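PDB 1UDD: transcriptional regulator from Pyrococcus horikoshii, which is of unknown function but belongs, as a TenA homologue, to the all-helical TENA/THI-4/PQQC family. Local coordinates for residues P24-L29 and E145-K150; V51-A56 and T131-C136; K92-T97 and I156-E161. All coordinates share one frame; numbering follows the deposited sequence.

Overall arrangement
Helix 24-31 is the first segment along the chain to enter a contact: interaction 1 brings it to the junction of helices 126-146 and 148-151, closing a mostly helical loop of 115 residues. Interaction 2 is nested inside that loop and closes one of 74 residues, joining helix 36-63 to helix 126-146 close to the centre of the molecule. Helix 126-146 thus serves both contacts, whose nearest atoms are about 11 Å apart. Interaction 3 ties the end of helix 82-93 to helix 157-164, closing a loop of 58 residues, and its segments alternate along the chain with those of both others. Its centre lies about 17 Å from that of interaction 1, which it touches where Leu29 packs on Tyr159.

Interaction 1 (P24-L29 and E145-K150); sequences PFVVQL and EYHKDK
Val26 and Val27, neighbours on helix 24-31, turn one methyl each to the imidazole of His147, at the corner where helix 126-146 ends and helix 148-151 begins within this all-helical TenA-family fold. Both valine side chains cross the histidine at about a right angle. CG1 of Val26 lies 3.7 Å from NE2 of His147 and almost as near its CD2, whereas CG2 of Val27 approaches CE1 of the same ring at 4.0 Å. Both methyls come in obliquely to the ring. The two residues offer different branches: CG1 of Val26 stands anti to its own N (chi1 170°), while the Val27 branch that meets the ring, CG2, lies beside the backbone N.

His147 is fixed from several directions. Its NE2 is hydrogen-bonded to the carbonyl oxygen of Phe21, which ties the corner to the chain just before helix 24-31. Tyr146 places CD2 over the centre of one imidazole face, 3.3 Å above the plane, and its own ring stacks with Phe21. Trp208 of helix 190-213 also packs on Val26. Lys150, partly exposed like Val27, brings CE to 4.4 Å from CG1 of Val27. The last bend of that lysine chain (chi4 62°) puts NZ in the imidazole plane, where it makes a weak 3.3 Å hydrogen bond to ND1 of His147.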
# COMPACT_ATOMS: atom_id res chain seq x y z
N PRO A 24 -34.42 -7.54 11.86
CA PRO A 24 -35.17 -6.82 12.89
C PRO A 24 -34.74 -5.37 13.06
O PRO A 24 -35.57 -4.47 13.05
CB PRO A 24 -34.90 -7.65 14.14
CG PRO A 24 -34.83 -9.02 13.59
CD PRO A 24 -34.00 -8.86 12.34
N PHE A 25 -33.44 -5.16 13.19
CA PHE A 25 -32.93 -3.80 13.36
C PHE A 25 -33.36 -2.92 12.20
O PHE A 25 -33.85 -1.80 12.41
CB PHE A 25 -31.41 -3.81 13.45
CG PHE A 25 -30.83 -2.53 13.98
CD1 PHE A 25 -30.45 -2.43 15.32
CD2 PHE A 25 -30.70 -1.41 13.17
CE1 PHE A 25 -29.95 -1.24 15.82
CE2 PHE A 25 -30.20 -0.22 13.67
CZ PHE A 25 -29.82 -0.14 15.00
N VAL A 26 -33.18 -3.41 10.98
CA VAL A 26 -33.57 -2.66 9.80
C VAL A 26 -35.08 -2.45 9.77
O VAL A 26 -35.56 -1.31 9.65
CB VAL A 26 -33.15 -3.39 8.49
CG1 VAL A 26 -33.78 -2.71 7.30
CG2 VAL A 26 -31.62 -3.38 8.35
N VAL A 27 -35.83 -3.54 9.88
CA VAL A 27 -37.29 -3.46 9.85
C VAL A 27 -37.81 -2.52 10.93
O VAL A 27 -38.67 -1.68 10.67
CB VAL A 27 -37.93 -4.84 10.04
CG1 VAL A 27 -39.45 -4.70 10.05
CG2 VAL A 27 -37.51 -5.77 8.92
N GLN A 28 -37.28 -2.64 12.14
CA GLN A 28 -37.75 -1.79 13.23
C GLN A 28 -37.33 -0.34 13.10
O GLN A 28 -38.05 0.56 13.54
CB GLN A 28 -37.28 -2.35 14.57
CG GLN A 28 -38.07 -3.56 15.00
CD GLN A 28 -37.63 -4.10 16.34
OE1 GLN A 28 -37.31 -3.33 17.25
NE2 GLN A 28 -37.63 -5.41 16.47
N LEU A 29 -36.17 -0.10 12.49
CA LEU A 29 -35.69 1.26 12.33
C LEU A 29 -36.61 1.98 11.36
O LEU A 29 -37.00 3.13 11.59
CB LEU A 29 -34.26 1.28 11.77
CG LEU A 29 -33.34 2.47 12.09
CD1 LEU A 29 -32.08 2.36 11.23
CD2 LEU A 29 -34.03 3.79 11.82
N GLU A 145 -35.55 1.94 -0.24
CA GLU A 145 -36.54 1.71 -1.28
C GLU A 145 -37.50 0.62 -0.81
O GLU A 145 -38.71 0.76 -0.92
CB GLU A 145 -35.84 1.29 -2.58
CG GLU A 145 -36.76 0.94 -3.76
CD GLU A 145 -37.63 2.09 -4.20
OE1 GLU A 145 -37.17 3.25 -4.11
OE2 GLU A 145 -38.78 1.85 -4.65
N TYR A 146 -36.94 -0.44 -0.25
CA TYR A 146 -37.70 -1.58 0.25
C TYR A 146 -38.70 -1.23 1.36
O TYR A 146 -39.79 -1.80 1.41
CB TYR A 146 -36.74 -2.65 0.78
CG TYR A 146 -37.39 -3.98 1.12
CD1 TYR A 146 -37.41 -5.03 0.18
CD2 TYR A 146 -37.95 -4.21 2.37
CE1 TYR A 146 -37.98 -6.26 0.49
CE2 TYR A 146 -38.53 -5.44 2.70
CZ TYR A 146 -38.53 -6.46 1.75
OH TYR A 146 -39.05 -7.69 2.08
N HIS A 147 -38.32 -0.33 2.25
CA HIS A 147 -39.17 0.07 3.37
C HIS A 147 -39.72 1.49 3.22
O HIS A 147 -40.12 2.12 4.19
CB HIS A 147 -38.39 -0.04 4.68
CG HIS A 147 -37.96 -1.44 5.02
ND1 HIS A 147 -38.85 -2.40 5.45
CD2 HIS A 147 -36.74 -2.03 5.01
CE1 HIS A 147 -38.20 -3.53 5.68
NE2 HIS A 147 -36.92 -3.32 5.42
N LYS A 148 -39.72 1.96 1.98
CA LYS A 148 -40.19 3.29 1.59
C LYS A 148 -41.50 3.70 2.28
O LYS A 148 -41.60 4.76 2.89
CB LYS A 148 -40.38 3.27 0.08
CG LYS A 148 -40.33 4.59 -0.63
CD LYS A 148 -40.53 4.33 -2.12
CE LYS A 148 -39.92 5.42 -2.98
NZ LYS A 148 -40.07 5.13 -4.42
N ASP A 149 -42.51 2.84 2.15
CA ASP A 149 -43.82 3.10 2.74
C ASP A 149 -43.77 3.24 4.26
O ASP A 149 -44.32 4.20 4.82
CB ASP A 149 -44.80 1.99 2.34
CG ASP A 149 -44.23 0.59 2.55
OD1 ASP A 149 -43.08 0.32 2.13
OD2 ASP A 149 -44.94 -0.26 3.14
N LYS A 150 -43.11 2.30 4.93
CA LYS A 150 -42.97 2.33 6.38
C LYS A 150 -42.30 3.62 6.83
O LYS A 150 -42.61 4.18 7.89
CB LYS A 150 -42.11 1.18 6.89
CG LYS A 150 -42.64 -0.22 6.67
CD LYS A 150 -41.75 -1.21 7.45
CE LYS A 150 -42.19 -2.64 7.25
NZ LYS A 150 -42.09 -3.04 5.82

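Interaction 2 (V51-A56 and T131-C136)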
# COMPACT_ATOMS: atom_id res chain seq x y z
N VAL A 51 -14.94 6.68 9.01
CA VAL A 51 -13.51 6.78 8.83
C VAL A 51 -13.02 5.66 7.89
O VAL A 51 -12.27 5.91 6.95
CB VAL A 51 -12.76 6.70 10.21
CG1 VAL A 51 -11.24 6.66 9.99
CG2 VAL A 51 -13.12 7.90 11.07
N GLY A 52 -13.46 4.43 8.14
CA GLY A 52 -13.03 3.30 7.32
C GLY A 52 -13.39 3.42 5.85
O GLY A 52 -12.61 3.05 4.97
N LEU A 53 -14.60 3.92 5.58
CA LEU A 53 -15.04 4.10 4.20
C LEU A 53 -14.10 5.12 3.55
O LEU A 53 -13.71 4.98 2.39
CB LEU A 53 -16.47 4.62 4.18
CG LEU A 53 -17.32 4.45 2.92
CD1 LEU A 53 -17.50 2.96 2.64
CD2 LEU A 53 -18.69 5.12 3.11
N THR A 54 -13.73 6.13 4.32
CA THR A 54 -12.83 7.17 3.84
C THR A 54 -11.44 6.62 3.51
O THR A 54 -10.87 6.94 2.47
CB THR A 54 -12.71 8.30 4.88
OG1 THR A 54 -14.00 8.88 5.08
CG2 THR A 54 -11.76 9.38 4.40
N ARG A 55 -10.88 5.80 4.40
CA ARG A 55 -9.56 5.22 4.17
C ARG A 55 -9.53 4.39 2.91
O ARG A 55 -8.59 4.49 2.12
CB ARG A 55 -9.11 4.31 5.32
CG ARG A 55 -8.65 5.02 6.57
CD ARG A 55 -8.14 4.04 7.65
NE ARG A 55 -8.22 4.71 8.94
CZ ARG A 55 -7.42 5.69 9.31
NH1 ARG A 55 -6.46 6.09 8.49
NH2 ARG A 55 -7.62 6.33 10.46
N ALA A 56 -10.55 3.56 2.72
CA ALA A 56 -10.57 2.70 1.54
C ALA A 56 -10.71 3.54 0.27
O ALA A 56 -10.04 3.25 -0.74
CB ALA A 56 -11.71 1.66 1.65
N THR A 131 -15.93 -2.50 -5.87
CA THR A 131 -16.89 -3.58 -5.66
C THR A 131 -16.96 -3.92 -4.16
O THR A 131 -18.00 -4.36 -3.66
CB THR A 131 -16.50 -4.85 -6.47
OG1 THR A 131 -16.49 -4.53 -7.86
CG2 THR A 131 -17.52 -6.00 -6.24
N ALA A 132 -15.86 -3.72 -3.44
CA ALA A 132 -15.90 -4.02 -2.01
C ALA A 132 -16.72 -2.97 -1.26
O ALA A 132 -17.11 -3.18 -0.12
CB ALA A 132 -14.51 -4.08 -1.44
N LEU A 133 -16.98 -1.84 -1.92
CA LEU A 133 -17.75 -0.76 -1.30
C LEU A 133 -19.19 -0.68 -1.80
O LEU A 133 -20.02 0.04 -1.22
CB LEU A 133 -17.08 0.58 -1.58
CG LEU A 133 -15.59 0.72 -1.25
CD1 LEU A 133 -15.15 2.17 -1.52
CD2 LEU A 133 -15.33 0.33 0.20
N LEU A 134 -19.50 -1.41 -2.86
CA LEU A 134 -20.84 -1.37 -3.45
C LEU A 134 -21.92 -1.91 -2.51
O LEU A 134 -22.99 -1.31 -2.38
CB LEU A 134 -20.83 -2.12 -4.78
CG LEU A 134 -22.03 -1.90 -5.70
CD1 LEU A 134 -22.21 -0.40 -6.00
CD2 LEU A 134 -21.81 -2.67 -6.97
N PRO A 135 -21.67 -3.05 -1.85
CA PRO A 135 -22.74 -3.51 -0.96
C PRO A 135 -23.10 -2.38 0.00
O PRO A 135 -24.27 -2.14 0.28
CB PRO A 135 -22.11 -4.70 -0.25
CG PRO A 135 -21.17 -5.26 -1.33
CD PRO A 135 -20.55 -4.01 -1.90
N CYS A 136 -22.09 -1.66 0.48
CA CYS A 136 -22.34 -0.53 1.39
C CYS A 136 -23.28 0.50 0.78
O CYS A 136 -24.41 0.66 1.23
CB CYS A 136 -21.03 0.17 1.76
SG CYS A 136 -21.28 1.86 2.39
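Leu53 and Leu133 bury similar amounts of surface and make up most of this wholly apolar contact between two long helices of the TenA-like bundle. They meet by their end methyls, CD1 of Leu53 lying 4.2 Å from CD2 of Leu133, with the two side chains set at a slant to each other. The same CD1 also reaches SG of Cys136, at 3.9 Å, so one leucine branch touches two residues spaced three apart on the facing helix. SG lies anti to the backbone N of Cys136 (chi1 160°), which directs it at that methyl. In return, CD2 of Leu133 touches CB of Ala56 at 4.1 Å. The two segments run roughly antiparallel, their axes at 150° and 11.4 Å at closest approach. Segment 131-136 is kinked where the N atoms of Pro135, which carries no hydrogen, and Cys136 make no bond to the preceding turn. All four touching residues are buried. Met117 of helix 108-123 packs against both leucines. Helices 190-213 and 169-183 pack on other residues of 131-136, while Val51 and Thr54 pack on a second subunit, where Arg55 NH1 is hydrogen-bonded to Ser62 O and Ala64 O of that subunit.

Interaction 3 (K92-T97 and I156-E161)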
# COMPACT_ATOMS: atom_id res chain seq x y z
N LYS A 92 -26.16 15.00 17.82
CA LYS A 92 -26.74 16.01 18.68
C LYS A 92 -28.18 15.66 19.04
O LYS A 92 -28.53 15.59 20.22
CB LYS A 92 -26.68 17.39 18.01
CG LYS A 92 -27.19 18.52 18.90
CD LYS A 92 -26.77 19.91 18.40
CE LYS A 92 -27.05 20.98 19.47
NZ LYS A 92 -26.63 22.35 19.04
N GLU A 93 -29.01 15.44 18.02
CA GLU A 93 -30.40 15.08 18.24
C GLU A 93 -30.52 13.93 19.24
O GLU A 93 -31.52 13.81 19.93
CB GLU A 93 -31.06 14.65 16.92
CG GLU A 93 -31.02 15.68 15.82
CD GLU A 93 -31.60 15.15 14.52
OE1 GLU A 93 -31.23 14.02 14.11
OE2 GLU A 93 -32.42 15.86 13.90
N LEU A 94 -29.49 13.09 19.30
CA LEU A 94 -29.50 11.94 20.22
C LEU A 94 -28.77 12.22 21.54
O LEU A 94 -28.51 11.30 22.32
CB LEU A 94 -28.86 10.71 19.55
CG LEU A 94 -29.53 10.10 18.31
CD1 LEU A 94 -28.58 9.09 17.66
CD2 LEU A 94 -30.84 9.43 18.70
N ASP A 95 -28.45 13.49 21.80
CA ASP A 95 -27.74 13.87 23.02
C ASP A 95 -26.41 13.15 23.12
O ASP A 95 -26.08 12.57 24.17
CB ASP A 95 -28.57 13.56 24.27
CG ASP A 95 -29.83 14.39 24.34
OD1 ASP A 95 -29.73 15.63 24.27
OD2 ASP A 95 -30.92 13.79 24.47
N LEU A 96 -25.65 13.17 22.03
CA LEU A 96 -24.33 12.55 21.97
C LEU A 96 -23.44 13.57 21.30
O LEU A 96 -23.92 14.49 20.64
CB LEU A 96 -24.37 11.27 21.15
CG LEU A 96 -25.16 10.12 21.77
CD1 LEU A 96 -25.35 8.98 20.77
CD2 LEU A 96 -24.42 9.65 23.02
N THR A 97 -22.13 13.42 21.49
CA THR A 97 -21.16 14.34 20.89
C THR A 97 -20.15 13.53 20.08
O THR A 97 -19.94 12.35 20.33
CB THR A 97 -20.39 15.13 21.97
OG1 THR A 97 -19.53 14.24 22.69
CG2 THR A 97 -21.35 15.79 22.95
N ILE A 156 -41.26 8.33 14.56
CA ILE A 156 -40.05 8.99 15.04
C ILE A 156 -39.31 9.86 14.02
O ILE A 156 -38.67 9.35 13.09
CB ILE A 156 -39.08 7.94 15.61
CG1 ILE A 156 -39.87 6.97 16.51
CG2 ILE A 156 -37.99 8.63 16.40
CD1 ILE A 156 -39.04 5.86 17.15
N LYS A 157 -39.37 11.18 14.22
CA LYS A 157 -38.74 12.15 13.31
C LYS A 157 -37.27 11.91 12.98
O LYS A 157 -36.86 12.08 11.83
CB LYS A 157 -38.89 13.57 13.85
CG LYS A 157 -38.30 14.64 12.93
CD LYS A 157 -38.80 16.04 13.28
CE LYS A 157 -38.43 17.05 12.21
NZ LYS A 157 -39.17 18.35 12.33
N ILE A 158 -36.48 11.54 13.98
CA ILE A 158 -35.06 11.31 13.76
C ILE A 158 -34.87 10.15 12.78
O ILE A 158 -34.03 10.24 11.88
CB ILE A 158 -34.33 10.99 15.09
CG1 ILE A 158 -34.25 12.26 15.95
CG2 ILE A 158 -32.91 10.48 14.80
CD1 ILE A 158 -33.49 12.07 17.23
N TYR A 159 -35.64 9.08 12.96
CA TYR A 159 -35.55 7.95 12.06
C TYR A 159 -35.96 8.37 10.65
O TYR A 159 -35.36 7.93 9.67
CB TYR A 159 -36.46 6.81 12.52
CG TYR A 159 -36.04 6.16 13.81
CD1 TYR A 159 -34.84 6.51 14.44
CD2 TYR A 159 -36.84 5.20 14.41
CE1 TYR A 159 -34.46 5.91 15.64
CE2 TYR A 159 -36.47 4.59 15.61
CZ TYR A 159 -35.29 4.95 16.22
OH TYR A 159 -34.94 4.38 17.43
N ARG A 160 -36.97 9.22 10.55
CA ARG A 160 -37.43 9.67 9.23
C ARG A 160 -36.36 10.48 8.53
O ARG A 160 -36.10 10.27 7.35
CB ARG A 160 -38.70 10.51 9.33
CG ARG A 160 -39.95 9.74 9.71
CD ARG A 160 -41.20 10.50 9.26
NE ARG A 160 -41.23 11.86 9.78
CZ ARG A 160 -41.58 12.18 11.02
NH1 ARG A 160 -41.95 11.24 11.88
NH2 ARG A 160 -41.56 13.45 11.40
N GLU A 161 -35.76 11.42 9.24
CA GLU A 161 -34.73 12.25 8.65
C GLU A 161 -33.62 11.31 8.17
O GLU A 161 -33.20 11.36 7.02
CB GLU A 161 -34.16 13.23 9.69
CG GLU A 161 -35.21 14.00 10.48
CD GLU A 161 -34.60 15.02 11.43
OE1 GLU A 161 -34.17 16.10 10.96
OE2 GLU A 161 -34.54 14.74 12.65
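Ile158 projects CD1 against the end of helix 82-93, 3.6 Å from CB of Glu93 and 4.0 Å from CD2 of Leu94. The Glu93 and Ile158 side chains lie alongside each other, running opposite ways, so the aliphatic part of the glutamate flanks the isoleucine while its carboxylate runs on toward Glu161. There the two acid groups, each reaching in from its own helix, come very close: OE2 of Glu93 is 2.7 Å from OE2 of Glu161, with the carboxylate planes turned 55° apart.

Glu93 has CG beside the backbone N and continues extended beyond it (chi2 176°), which carries its carboxylate toward Glu161. Helix 82-93 stops here in a Schellman motif: Asp95, with positive phi, is its C-prime residue, Asp95 N bonding Lys92 O at 2.6 Å and Leu96 N returning to Leu91 O. Leu94, the first residue past the helical geometry, packs on Leu36 and Val43 of helix 36-63. On the other partner, Ile156 is the N-cap residue of helix 157-164. Phe39 of helix 36-63 and Leu90 of helix 82-93 also pack on Ile158. Phe39 meets the Tyr159 ring edge-to-face as well, and Tyr159 OH is hydrogen-bonded to Leu34 O.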